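Local coordinates for protein ubiquitin-activating enzyme E1-like (PDB 3ONH) that activates the SUMO protein SMT3 with ATP as a heterodimer with AOS1, and is represented here by its ubiquitin-fold domain, at residues G8-S13 with I89-D94; M20-F25 with R61-I66; E31-P36 with S105-E110; L42-Q47 with G71-F76. All coordinates share one frame; numbering follows the deposited sequence.

All four contacts belong to the ubiquitin-fold domain, with its curved sheet and helix 22-33. Contact 1 joins strands 6-12 and 84-95, and contact 4 adds strands 73-78 and 39-43 to the same sheet, their centres 10 Å apart; L91 N to I74 O (2.8 Å) is a probable hydrogen bond between them. Contacts 2 and 3 hold the two ends of the helix, about 18 Å apart between centres and on opposite sides of the chain's centre. I10 of contact 1 reaches both, with CD1 3.5 Å from F25 CZ and CG1 3.4 Å from L106 CD2. Contact 3 meets contact 4 where Y35 OH nears F76 O.

Contact 1. Residues G8-S13 with I89-D94; sequences GVIKLS and IELFLD
I10 fits between L91 and L93 on the helix-facing side of a parallel strand pair, part of the beta-grasp sheet of this ubiquitin-fold domain. Strand 6-12 runs alongside strand 84-95, and G8, I10 and L12 use their backbone groups toward it: G8 N reaches E90 O, I10 N reaches F92 O and L12 N reaches D94 O, while F92 N and D94 N return bonds to G8 O and I10 O. From the base of I10, CB sits 4.1 Å from L93 CD2 and 3.8 Å from F92 O. With chi1 at -64°, CG1 lies anti to the carbonyl carbon and comes 4.0 Å from L91 CB. The chain then extends, and CD1 ends between two leucine methyls, 3.7 Å from L91 CD1 and 3.8 Å from L93 CD2. The I10 and L93 side chains point the same way side by side, whereas L91 slants across. F25 of helix 22-33 and L106 also touch I10, so the residue is buried.

The other face carries V9, F92, K11 and D94. V9 CG1 packs tightly on D94 CB at 3.4 Å, and V9 CG2 flanks F92 CB. At the outer end K11 NZ and D94 OD2 stand 4.6 Å apart, too far for a salt bridge; a water donates to D94 OD2 at 3.0 Å and accepts a weak bond from K11 NZ.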
loop_
_atom_site.group_PDB
_atom_site.type_symbol
_atom_site.label_atom_id
_atom_site.label_comp_id
_atom_site.label_asym_id
_atom_site.label_seq_id
_atom_site.Cartn_x
_atom_site.Cartn_y
_atom_site.Cartn_z
ATOM N N GLY A 8 0.960 -3.402 -9.698
ATOM C CA GLY A 8 0.239 -2.269 -10.245
ATOM C C GLY A 8 0.946 -0.960 -9.958
ATOM O O GLY A 8 1.897 -0.928 -9.178
ATOM N N VAL A 9 0.485 0.112 -10.594
ATOM C CA VAL A 9 0.982 1.451 -10.334
ATOM C C VAL A 9 -0.087 2.286 -9.642
ATOM O O VAL A 9 -1.231 2.341 -10.089
ATOM C CB VAL A 9 1.399 2.166 -11.642
ATOM C CG1 VAL A 9 1.715 3.635 -11.379
ATOM C CG2 VAL A 9 2.585 1.475 -12.275
ATOM N N ILE A 10 0.292 2.923 -8.540
ATOM C CA ILE A 10 -0.550 3.930 -7.912
ATOM C C ILE A 10 -0.196 5.294 -8.480
ATOM O O ILE A 10 0.960 5.706 -8.433
ATOM C CB ILE A 10 -0.356 3.953 -6.385
ATOM C CG1 ILE A 10 -0.817 2.635 -5.770
ATOM C CG2 ILE A 10 -1.121 5.098 -5.771
ATOM C CD1 ILE A 10 -0.571 2.538 -4.275
ATOM N N LYS A 11 -1.192 5.990 -9.024
ATOM C CA LYS A 11 -1.002 7.354 -9.514
ATOM C C LYS A 11 -1.333 8.369 -8.421
ATOM O O LYS A 11 -2.497 8.541 -8.048
ATOM C CB LYS A 11 -1.870 7.611 -10.748
ATOM C CG LYS A 11 -1.602 6.670 -11.915
ATOM C CD LYS A 11 -2.709 6.780 -12.961
ATOM C CE LYS A 11 -2.508 5.799 -14.107
ATOM N NZ LYS A 11 -1.210 6.030 -14.799
ATOM N N LEU A 12 -0.298 9.035 -7.918
ATOM C CA LEU A 12 -0.416 9.987 -6.818
ATOM C C LEU A 12 0.000 11.370 -7.262
ATOM O O LEU A 12 0.995 11.522 -7.963
ATOM C CB LEU A 12 0.501 9.573 -5.662
ATOM C CG LEU A 12 -0.052 8.698 -4.546
ATOM C CD1 LEU A 12 1.086 8.002 -3.835
ATOM C CD2 LEU A 12 -0.858 9.534 -3.572
ATOM N N SER A 13 -0.755 12.380 -6.847
ATOM C CA SER A 13 -0.307 13.753 -6.983
ATOM C C SER A 13 0.642 14.067 -5.827
ATOM O O SER A 13 0.610 13.411 -4.788
ATOM C CB SER A 13 -1.495 14.719 -7.004
ATOM O OG SER A 13 -2.258 14.640 -5.814
ATOM N N ILE A 89 0.464 -7.953 -3.180
ATOM C CA ILE A 89 0.559 -7.055 -4.310
ATOM C C ILE A 89 1.705 -6.070 -4.104
ATOM O O ILE A 89 1.913 -5.572 -3.004
ATOM C CB ILE A 89 -0.768 -6.319 -4.530
ATOM C CG1 ILE A 89 -0.696 -5.439 -5.778
ATOM C CG2 ILE A 89 -1.127 -5.484 -3.310
ATOM C CD1 ILE A 89 -2.005 -4.761 -6.128
ATOM N N GLU A 90 2.464 -5.825 -5.167
ATOM C CA GLU A 90 3.523 -4.831 -5.145
ATOM C C GLU A 90 3.036 -3.618 -5.892
ATOM O O GLU A 90 2.773 -3.686 -7.091
ATOM C CB GLU A 90 4.795 -5.354 -5.808
ATOM C CG GLU A 90 5.651 -6.235 -4.912
ATOM C CD GLU A 90 7.113 -6.267 -5.346
ATOM O OE1 GLU A 90 7.529 -5.356 -6.091
ATOM O OE2 GLU A 90 7.847 -7.195 -4.943
ATOM N N LEU A 91 2.909 -2.509 -5.178
ATOM C CA LEU A 91 2.419 -1.272 -5.765
ATOM C C LEU A 91 3.527 -0.232 -5.920
ATOM O O LEU A 91 4.176 0.165 -4.949
ATOM C CB LEU A 91 1.261 -0.705 -4.937
ATOM C CG LEU A 91 -0.011 -1.556 -4.909
ATOM C CD1 LEU A 91 -0.912 -1.140 -3.786
ATOM C CD2 LEU A 91 -0.732 -1.459 -6.231
ATOM N N PHE A 92 3.721 0.203 -7.160
ATOM C CA PHE A 92 4.684 1.232 -7.501
ATOM C C PHE A 92 4.038 2.600 -7.311
ATOM O O PHE A 92 2.967 2.852 -7.850
ATOM C CB PHE A 92 5.106 1.055 -8.965
ATOM C CG PHE A 92 6.188 1.999 -9.411
ATOM C CD1 PHE A 92 7.511 1.587 -9.443
ATOM C CD2 PHE A 92 5.887 3.291 -9.818
ATOM C CE1 PHE A 92 8.513 2.447 -9.855
ATOM C CE2 PHE A 92 6.889 4.159 -10.227
ATOM C CZ PHE A 92 8.202 3.730 -10.247
ATOM N N LEU A 93 4.683 3.475 -6.547
ATOM C CA LEU A 93 4.177 4.825 -6.336
ATOM C C LEU A 93 4.652 5.766 -7.433
ATOM O O LEU A 93 5.832 6.123 -7.504
ATOM C CB LEU A 93 4.604 5.382 -4.972
ATOM C CG LEU A 93 4.273 4.553 -3.733
ATOM C CD1 LEU A 93 4.560 5.347 -2.466
ATOM C CD2 LEU A 93 2.815 4.135 -3.772
ATOM N N ASP A 94 3.715 6.166 -8.283
ATOM C CA ASP A 94 3.983 7.094 -9.385
ATOM C C ASP A 94 3.522 8.508 -9.034
ATOM O O ASP A 94 2.377 8.885 -9.290
ATOM C CB ASP A 94 3.289 6.595 -10.657
ATOM C CG ASP A 94 3.380 7.580 -11.809
ATOM O OD1 ASP A 94 4.160 8.550 -11.719
ATOM O OD2 ASP A 94 2.669 7.373 -12.817
HETATM O O HOH W 1 1.101 7.901 -15.329
#

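Contact 2. Residues M20-F25 with R61-I66; sequences MKLSDF and RTLSEI
L63 crosses F25 at about a right angle and lays its CD1 methyl over the middle of the ring. This CH-pi contact, 4.0 Å from CD1 to the ring centroid and only 11° off the normal, pins the loop 61-66 of the ubiquitin-like fold against the start of helix 22-33. L63 CG faces back to M20 CB at 4.0 Å, so this one leucine spans the residues before and inside the helix. M20 bends at chi2, and its CE comes to the edge of the same F25 ring, in its plane. Deeper in, L22 and I66 also meet at about a right angle, with I66 CD1 3.9 Å from L22 CD1 and nearly as close to CD2; L58 touches both residues.

The backbones are joined beside K21 and T62. L22 N, at the helix start, donates to R61 O at 2.9 Å, while L63 N gives a weak bond to M20 O. Within the loop, T62 and E65 are paired in the manner of a capping box: T62 N donates to E65 OE1 at 2.7 Å, and E65 N makes a weak return bond to T62 OG1, which sits between the backbone N and the carbonyl carbon (chi1 66°).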
loop_
_atom_site.group_PDB
_atom_site.type_symbol
_atom_site.label_atom_id
_atom_site.label_comp_id
_atom_site.label_asym_id
_atom_site.label_seq_id
_atom_site.Cartn_x
_atom_site.Cartn_y
_atom_site.Cartn_z
ATOM N N MET A 20 -1.674 12.369 2.699
ATOM C CA MET A 20 -2.276 11.064 2.898
ATOM C C MET A 20 -1.699 10.399 4.140
ATOM O O MET A 20 -0.487 10.212 4.243
ATOM C CB MET A 20 -2.008 10.190 1.676
ATOM C CG MET A 20 -3.246 9.650 0.985
ATOM S SD MET A 20 -4.124 8.452 1.994
ATOM C CE MET A 20 -5.103 7.610 0.754
ATOM N N LYS A 21 -2.562 10.051 5.089
ATOM C CA LYS A 21 -2.115 9.397 6.313
ATOM C C LYS A 21 -1.955 7.917 6.061
ATOM O O LYS A 21 -2.655 7.343 5.228
ATOM C CB LYS A 21 -3.089 9.645 7.466
ATOM C CG LYS A 21 -2.909 10.989 8.147
ATOM C CD LYS A 21 -4.217 11.477 8.749
ATOM C CE LYS A 21 -4.918 10.380 9.547
ATOM N NZ LYS A 21 -6.183 10.865 10.174
ATOM N N LEU A 22 -1.013 7.310 6.774
ATOM C CA LEU A 22 -0.706 5.902 6.610
ATOM C C LEU A 22 -1.923 5.043 6.928
ATOM O O LEU A 22 -2.250 4.108 6.194
ATOM C CB LEU A 22 0.462 5.525 7.517
ATOM C CG LEU A 22 0.919 4.077 7.458
ATOM C CD1 LEU A 22 1.247 3.700 6.025
ATOM C CD2 LEU A 22 2.119 3.872 8.356
ATOM N N SER A 23 -2.594 5.372 8.025
ATOM C CA SER A 23 -3.781 4.632 8.431
ATOM C C SER A 23 -4.811 4.606 7.311
ATOM O O SER A 23 -5.435 3.578 7.055
ATOM C CB SER A 23 -4.389 5.245 9.695
ATOM O OG SER A 23 -4.595 6.638 9.544
ATOM N N ASP A 24 -4.988 5.744 6.646
ATOM C CA ASP A 24 -5.955 5.839 5.563
ATOM C C ASP A 24 -5.492 5.058 4.340
ATOM O O ASP A 24 -6.295 4.449 3.641
ATOM C CB ASP A 24 -6.228 7.301 5.206
ATOM C CG ASP A 24 -7.093 7.992 6.237
ATOM O OD1 ASP A 24 -7.825 7.291 6.962
ATOM O OD2 ASP A 24 -7.044 9.234 6.322
ATOM N N PHE A 25 -4.191 5.074 4.088
ATOM C CA PHE A 25 -3.643 4.367 2.944
ATOM C C PHE A 25 -3.882 2.871 3.088
ATOM O O PHE A 25 -4.236 2.185 2.124
ATOM C CB PHE A 25 -2.154 4.668 2.815
ATOM C CG PHE A 25 -1.592 4.374 1.453
ATOM C CD1 PHE A 25 -2.086 5.022 0.334
ATOM C CD2 PHE A 25 -0.555 3.469 1.296
ATOM C CE1 PHE A 25 -1.566 4.766 -0.916
ATOM C CE2 PHE A 25 -0.031 3.204 0.043
ATOM C CZ PHE A 25 -0.537 3.858 -1.065
ATOM N N ARG A 61 1.202 9.253 10.698
ATOM C CA ARG A 61 2.189 9.905 9.844
ATOM C C ARG A 61 1.704 9.891 8.401
ATOM O O ARG A 61 1.007 8.965 7.998
ATOM C CB ARG A 61 3.503 9.130 9.936
ATOM C CG ARG A 61 4.741 9.966 10.185
ATOM C CD ARG A 61 4.872 10.351 11.642
ATOM N NE ARG A 61 4.204 11.611 11.916
ATOM C CZ ARG A 61 4.777 12.800 11.763
ATOM N NH1 ARG A 61 6.031 12.883 11.341
ATOM N NH2 ARG A 61 4.097 13.905 12.029
ATOM N N THR A 62 2.066 10.903 7.615
ATOM C CA THR A 62 1.733 10.893 6.191
ATOM C C THR A 62 2.770 10.090 5.427
ATOM O O THR A 62 3.799 9.714 5.986
ATOM C CB THR A 62 1.694 12.293 5.593
ATOM O OG1 THR A 62 3.014 12.853 5.629
ATOM C CG2 THR A 62 0.735 13.167 6.370
ATOM N N LEU A 63 2.508 9.844 4.149
ATOM C CA LEU A 63 3.348 8.939 3.370
ATOM C C LEU A 63 4.756 9.494 3.160
ATOM O O LEU A 63 5.735 8.754 3.170
ATOM C CB LEU A 63 2.700 8.629 2.021
ATOM C CG LEU A 63 1.339 7.949 2.062
ATOM C CD1 LEU A 63 0.957 7.485 0.666
ATOM C CD2 LEU A 63 1.393 6.787 3.013
ATOM N N SER A 64 4.854 10.800 2.964
ATOM C CA SER A 64 6.154 11.441 2.835
ATOM C C SER A 64 6.858 11.543 4.186
ATOM O O SER A 64 8.077 11.599 4.253
ATOM C CB SER A 64 6.004 12.820 2.208
ATOM O OG SER A 64 5.163 13.638 2.998
ATOM N N GLU A 65 6.086 11.560 5.264
ATOM C CA GLU A 65 6.665 11.629 6.602
ATOM C C GLU A 65 7.348 10.316 6.996
ATOM O O GLU A 65 8.266 10.307 7.816
ATOM C CB GLU A 65 5.598 12.017 7.628
ATOM C CG GLU A 65 5.316 13.511 7.711
ATOM C CD GLU A 65 4.137 13.837 8.617
ATOM O OE1 GLU A 65 3.310 12.940 8.870
ATOM O OE2 GLU A 65 4.035 14.995 9.074
ATOM N N ILE A 66 6.904 9.208 6.416
ATOM C CA ILE A 66 7.580 7.933 6.631
ATOM C C ILE A 66 8.512 7.616 5.466
ATOM O O ILE A 66 8.940 6.484 5.283
ATOM C CB ILE A 66 6.593 6.776 6.827
ATOM C CG1 ILE A 66 5.771 6.574 5.562
ATOM C CG2 ILE A 66 5.690 7.044 8.013
ATOM C CD1 ILE A 66 4.690 5.534 5.709
#

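Contact 3. Residues E31-P36 with S105-E110; sequences EKYSYP and SLPDVE
Y33 and K32, neighbours near the C-terminal end of helix 22-33, both reach across to the loop that follows strand 104-105, one through a hydroxyl and the other through an ammonium group. The hydrogen bond is short: Y33 OH donates to P107 O at 2.6 Å, in the carbonyl plane and on a lone pair. P107 O also lies at the edge of the tyrosine ring, near its plane, so the bond holds the end of the ring against the loop. The proline ring closes in on the same hydroxyl, P107 CG coming within 3.3 Å of Y33 OH.

The ionic part is the salt bridge from K32 NZ to D108 OD1, 3.1 Å long, with the lysine nitrogen arriving from above the carboxylate plane. K32 CG lies over the centre of the Y33 ring, 3.6 Å above the plane; the bend at chi2 (80°) then turns CD, and the rest of the chain runs extended to NZ. The lysine and aspartate side chains cross at about a right angle.

Apolar contacts flank the ring. L106 CD1 rests 4.0 Å from Y33 CE2 and also meets K32 CB; V109 CB approaches Y33 CE1, across the ring from CE2, at 4.2 Å. I10 and L91 of the sheet touch P107, and I29 of the same helix touches L106.

Thus the polar tip of a buried tyrosine is satisfied by a main-chain carbonyl, while the exposed lysine-aspartate pair probably adds a weaker, solvent-screened attraction.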
loop_
_atom_site.group_PDB
_atom_site.type_symbol
_atom_site.label_atom_id
_atom_site.label_comp_id
_atom_site.label_asym_id
_atom_site.label_seq_id
_atom_site.Cartn_x
_atom_site.Cartn_y
_atom_site.Cartn_z
ATOM N N GLU A 31 -9.383 -2.491 1.479
ATOM C CA GLU A 31 -10.752 -2.591 0.974
ATOM C C GLU A 31 -10.802 -2.758 -0.545
ATOM O O GLU A 31 -11.584 -3.550 -1.064
ATOM C CB GLU A 31 -11.580 -1.383 1.409
ATOM C CG GLU A 31 -11.599 -1.160 2.920
ATOM C CD GLU A 31 -12.786 -1.828 3.609
ATOM O OE1 GLU A 31 -12.870 -1.755 4.857
ATOM O OE2 GLU A 31 -13.639 -2.417 2.904
ATOM N N LYS A 32 -9.956 -2.018 -1.251
ATOM C CA LYS A 32 -9.936 -2.057 -2.710
ATOM C C LYS A 32 -9.661 -3.455 -3.259
ATOM O O LYS A 32 -10.305 -3.876 -4.221
ATOM C CB LYS A 32 -8.930 -1.039 -3.262
ATOM C CG LYS A 32 -8.622 -1.169 -4.747
ATOM C CD LYS A 32 -9.693 -0.547 -5.623
ATOM C CE LYS A 32 -9.269 -0.546 -7.091
ATOM N NZ LYS A 32 -10.269 0.104 -7.974
ATOM N N TYR A 33 -8.726 -4.180 -2.648
ATOM C CA TYR A 33 -8.336 -5.494 -3.167
ATOM C C TYR A 33 -8.788 -6.669 -2.296
ATOM O O TYR A 33 -8.417 -7.808 -2.553
ATOM C CB TYR A 33 -6.824 -5.566 -3.411
ATOM C CG TYR A 33 -6.297 -4.439 -4.258
ATOM C CD1 TYR A 33 -6.530 -4.404 -5.625
ATOM C CD2 TYR A 33 -5.570 -3.403 -3.691
ATOM C CE1 TYR A 33 -6.055 -3.361 -6.400
ATOM C CE2 TYR A 33 -5.086 -2.368 -4.460
ATOM C CZ TYR A 33 -5.332 -2.351 -5.810
ATOM O OH TYR A 33 -4.856 -1.311 -6.569
ATOM N N SER A 34 -9.577 -6.386 -1.266
ATOM C CA SER A 34 -10.184 -7.424 -0.431
ATOM C C SER A 34 -9.177 -8.221 0.378
ATOM O O SER A 34 -9.199 -9.451 0.375
ATOM C CB SER A 34 -11.041 -8.359 -1.280
ATOM O OG SER A 34 -11.973 -7.597 -2.026
ATOM N N TYR A 35 -8.284 -7.517 1.058
ATOM C CA TYR A 35 -7.428 -8.149 2.047
ATOM C C TYR A 35 -8.209 -8.226 3.350
ATOM O O TYR A 35 -9.238 -7.573 3.493
ATOM C CB TYR A 35 -6.134 -7.356 2.242
ATOM C CG TYR A 35 -5.157 -7.500 1.104
ATOM C CD1 TYR A 35 -4.254 -8.553 1.066
ATOM C CD2 TYR A 35 -5.124 -6.571 0.079
ATOM C CE1 TYR A 35 -3.359 -8.690 0.033
ATOM C CE2 TYR A 35 -4.228 -6.698 -0.962
ATOM C CZ TYR A 35 -3.355 -7.762 -0.981
ATOM O OH TYR A 35 -2.466 -7.889 -2.021
ATOM N N PRO A 36 -7.731 -9.039 4.302
ATOM C CA PRO A 36 -8.378 -9.151 5.612
ATOM C C PRO A 36 -7.956 -8.011 6.530
ATOM O O PRO A 36 -7.315 -7.068 6.077
ATOM C CB PRO A 36 -7.832 -10.468 6.161
ATOM C CG PRO A 36 -7.105 -11.121 5.017
ATOM C CD PRO A 36 -6.653 -10.022 4.139
ATOM N N SER A 105 -4.908 7.486 -7.222
ATOM C CA SER A 105 -5.606 6.505 -8.032
ATOM C C SER A 105 -4.969 5.124 -7.907
ATOM O O SER A 105 -3.857 4.915 -8.369
ATOM C CB SER A 105 -5.594 6.955 -9.491
ATOM O OG SER A 105 -6.537 6.240 -10.264
ATOM N N LEU A 106 -5.675 4.184 -7.282
ATOM C CA LEU A 106 -5.179 2.818 -7.179
ATOM C C LEU A 106 -5.489 2.025 -8.442
ATOM O O LEU A 106 -6.565 2.145 -9.016
ATOM C CB LEU A 106 -5.767 2.098 -5.960
ATOM C CG LEU A 106 -5.364 2.579 -4.562
ATOM C CD1 LEU A 106 -5.603 1.493 -3.528
ATOM C CD2 LEU A 106 -3.922 2.993 -4.532
ATOM N N PRO A 107 -4.540 1.191 -8.871
ATOM C CA PRO A 107 -4.726 0.402 -10.089
ATOM C C PRO A 107 -5.818 -0.660 -9.956
ATOM O O PRO A 107 -5.956 -1.304 -8.909
ATOM C CB PRO A 107 -3.364 -0.271 -10.269
ATOM C CG PRO A 107 -2.791 -0.326 -8.893
ATOM C CD PRO A 107 -3.219 0.967 -8.264
ATOM N N ASP A 108 -6.585 -0.847 -11.021
ATOM C CA ASP A 108 -7.525 -1.957 -11.066
ATOM C C ASP A 108 -6.799 -3.233 -11.461
ATOM O O ASP A 108 -6.547 -3.481 -12.638
ATOM C CB ASP A 108 -8.703 -1.649 -11.985
ATOM C CG ASP A 108 -9.717 -0.734 -11.321
ATOM O OD1 ASP A 108 -10.676 -1.259 -10.717
ATOM O OD2 ASP A 108 -9.543 0.503 -11.374
ATOM N N VAL A 109 -6.443 -4.016 -10.444
ATOM C CA VAL A 109 -5.674 -5.243 -10.605
ATOM C C VAL A 109 -6.471 -6.431 -10.072
ATOM O O VAL A 109 -7.294 -6.283 -9.169
ATOM C CB VAL A 109 -4.349 -5.174 -9.816
ATOM C CG1 VAL A 109 -3.599 -6.493 -9.914
ATOM C CG2 VAL A 109 -3.494 -4.026 -10.302
ATOM N N GLU A 110 -6.220 -7.608 -10.635
ATOM C CA GLU A 110 -6.866 -8.830 -10.175
ATOM C C GLU A 110 -6.020 -9.488 -9.098
ATOM O O GLU A 110 -4.904 -9.932 -9.373
ATOM C CB GLU A 110 -7.049 -9.800 -11.339
ATOM C CG GLU A 110 -8.072 -10.887 -11.086
ATOM C CD GLU A 110 -8.474 -11.604 -12.366
ATOM O OE1 GLU A 110 -7.664 -12.417 -12.870
ATOM O OE2 GLU A 110 -9.591 -11.346 -12.870
#

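Contact 4. Residues L42-Q47 with G71-F76; sequences LDASNQ and GSIILF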
loop_
_atom_site.group_PDB
_atom_site.type_symbol
_atom_site.label_atom_id
_atom_site.label_comp_id
_atom_site.label_asym_id
_atom_site.label_seq_id
_atom_site.Cartn_x
_atom_site.Cartn_y
_atom_site.Cartn_z
ATOM N N LEU A 42 5.036 -3.197 3.666
ATOM C CA LEU A 42 6.481 -3.068 3.673
ATOM C C LEU A 42 6.938 -2.164 2.526
ATOM O O LEU A 42 6.364 -2.194 1.441
ATOM C CB LEU A 42 7.098 -4.456 3.519
ATOM C CG LEU A 42 8.610 -4.577 3.375
ATOM C CD1 LEU A 42 9.266 -4.665 4.734
ATOM C CD2 LEU A 42 8.943 -5.807 2.556
ATOM N N ASP A 43 7.954 -1.346 2.769
ATOM C CA ASP A 43 8.657 -0.711 1.663
ATOM C C ASP A 43 9.531 -1.797 1.032
ATOM O O ASP A 43 10.517 -2.231 1.625
ATOM C CB ASP A 43 9.498 0.483 2.146
ATOM C CG ASP A 43 10.088 1.298 0.993
ATOM O OD1 ASP A 43 10.184 0.759 -0.123
ATOM O OD2 ASP A 43 10.456 2.480 1.195
ATOM N N ALA A 44 9.152 -2.272 -0.148
ATOM C CA ALA A 44 9.931 -3.318 -0.802
ATOM C C ALA A 44 11.241 -2.759 -1.372
ATOM O O ALA A 44 12.210 -3.497 -1.550
ATOM C CB ALA A 44 9.111 -4.023 -1.880
ATOM N N SER A 45 11.270 -1.458 -1.652
ATOM C CA SER A 45 12.503 -0.806 -2.086
ATOM C C SER A 45 13.606 -1.142 -1.098
ATOM O O SER A 45 14.580 -1.805 -1.448
ATOM C CB SER A 45 12.335 0.716 -2.156
ATOM O OG SER A 45 11.192 1.084 -2.906
ATOM N N ASN A 46 13.431 -0.704 0.149
ATOM C CA ASN A 46 14.472 -0.831 1.170
ATOM C C ASN A 46 14.115 -1.735 2.357
ATOM O O ASN A 46 14.713 -1.630 3.429
ATOM C CB ASN A 46 14.916 0.558 1.654
ATOM C CG ASN A 46 13.749 1.477 1.946
ATOM O OD1 ASN A 46 12.710 1.039 2.444
ATOM N ND2 ASN A 46 13.912 2.761 1.638
ATOM N N GLN A 47 13.141 -2.615 2.155
ATOM C CA GLN A 47 12.765 -3.627 3.145
ATOM C C GLN A 47 12.365 -3.107 4.536
ATOM O O GLN A 47 12.642 -3.759 5.542
ATOM C CB GLN A 47 13.872 -4.680 3.278
ATOM C CG GLN A 47 14.024 -5.583 2.063
ATOM C CD GLN A 47 12.869 -6.563 1.905
ATOM O OE1 GLN A 47 12.365 -6.774 0.801
ATOM N NE2 GLN A 47 12.444 -7.164 3.013
ATOM N N GLY A 71 8.595 6.350 -7.039
ATOM C CA GLY A 71 9.436 5.216 -7.361
ATOM C C GLY A 71 9.534 4.206 -6.242
ATOM O O GLY A 71 10.116 3.137 -6.409
ATOM N N SER A 72 8.976 4.548 -5.084
ATOM C CA SER A 72 8.912 3.604 -3.982
ATOM C C SER A 72 8.024 2.456 -4.399
ATOM O O SER A 72 7.055 2.642 -5.128
ATOM C CB SER A 72 8.338 4.249 -2.720
ATOM O OG SER A 72 9.268 5.120 -2.113
ATOM N N ILE A 73 8.366 1.262 -3.939
ATOM C CA ILE A 73 7.547 0.094 -4.176
ATOM C C ILE A 73 7.062 -0.441 -2.834
ATOM O O ILE A 73 7.858 -0.700 -1.930
ATOM C CB ILE A 73 8.327 -0.973 -4.948
ATOM C CG1 ILE A 73 8.512 -0.524 -6.396
ATOM C CG2 ILE A 73 7.604 -2.306 -4.891
ATOM C CD1 ILE A 73 9.017 -1.603 -7.321
ATOM N N ILE A 74 5.749 -0.577 -2.701
ATOM C CA ILE A 74 5.159 -1.072 -1.468
ATOM C C ILE A 74 4.669 -2.492 -1.663
ATOM O O ILE A 74 4.064 -2.804 -2.681
ATOM C CB ILE A 74 3.979 -0.190 -1.028
ATOM C CG1 ILE A 74 4.471 1.219 -0.731
ATOM C CG2 ILE A 74 3.311 -0.773 0.193
ATOM C CD1 ILE A 74 5.706 1.241 0.110
ATOM N N LEU A 75 4.951 -3.359 -0.694
ATOM C CA LEU A 75 4.450 -4.725 -0.721
ATOM C C LEU A 75 3.380 -4.901 0.349
ATOM O O LEU A 75 3.641 -4.726 1.533
ATOM C CB LEU A 75 5.579 -5.730 -0.500
ATOM C CG LEU A 75 5.142 -7.189 -0.477
ATOM C CD1 LEU A 75 4.774 -7.662 -1.874
ATOM C CD2 LEU A 75 6.238 -8.052 0.098
ATOM N N PHE A 76 2.176 -5.259 -0.074
ATOM C CA PHE A 76 1.034 -5.307 0.819
ATOM C C PHE A 76 0.567 -6.747 0.929
ATOM O O PHE A 76 0.124 -7.326 -0.062
ATOM C CB PHE A 76 -0.080 -4.439 0.245
ATOM C CG PHE A 76 -1.125 -4.049 1.241
ATOM C CD1 PHE A 76 -1.061 -2.825 1.887
ATOM C CD2 PHE A 76 -2.181 -4.893 1.521
ATOM C CE1 PHE A 76 -2.029 -2.452 2.803
ATOM C CE2 PHE A 76 -3.150 -4.528 2.433
ATOM C CZ PHE A 76 -3.074 -3.308 3.079
HETATM O O HOH W 2 11.337 4.085 -0.668
#
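L42 and L75 form the antiparallel hydrogen-bonded pair that starts this contact: L42 N donates to L75 O, and L75 N to L42 O at 2.8 Å. One step on, D43 faces I74 as a non-hydrogen-bonded pair, and I74 CD1 lies 3.9 Å from D43 CA. As the chain leaves strand 39-43, A44 N still reaches I73 O at 2.7 Å, and A44 CB touches I73 CG2 at 3.8 Å. Beyond the strand end the serine side chain takes over from backbone: I73 N donates to S45 OG at 3.0 Å, with a nearly straight N-H...O angle of 162°.

What positions S45 is D43. Its OD1 accepts weak bonds from both S45 N and S45 OG, the first of them closing an Asx turn. D43 CG lies anti to the backbone N (chi1 -172°), beside the carbonyl carbon that leads on to A44 and S45. The other oxygen, OD2, makes a salt bridge with R48 and accepts a bond from a water at 2.6 Å; that water also bonds to S72 OG, which G69 N holds in turn.

R48 further grips N46 OD1, tying down the turn 44-47. A hairpin, strands 39-43 and 48-52, is thereby joined to strand 73-78, as expected in the sheet of a beta-grasp, ubiquitin-like domain.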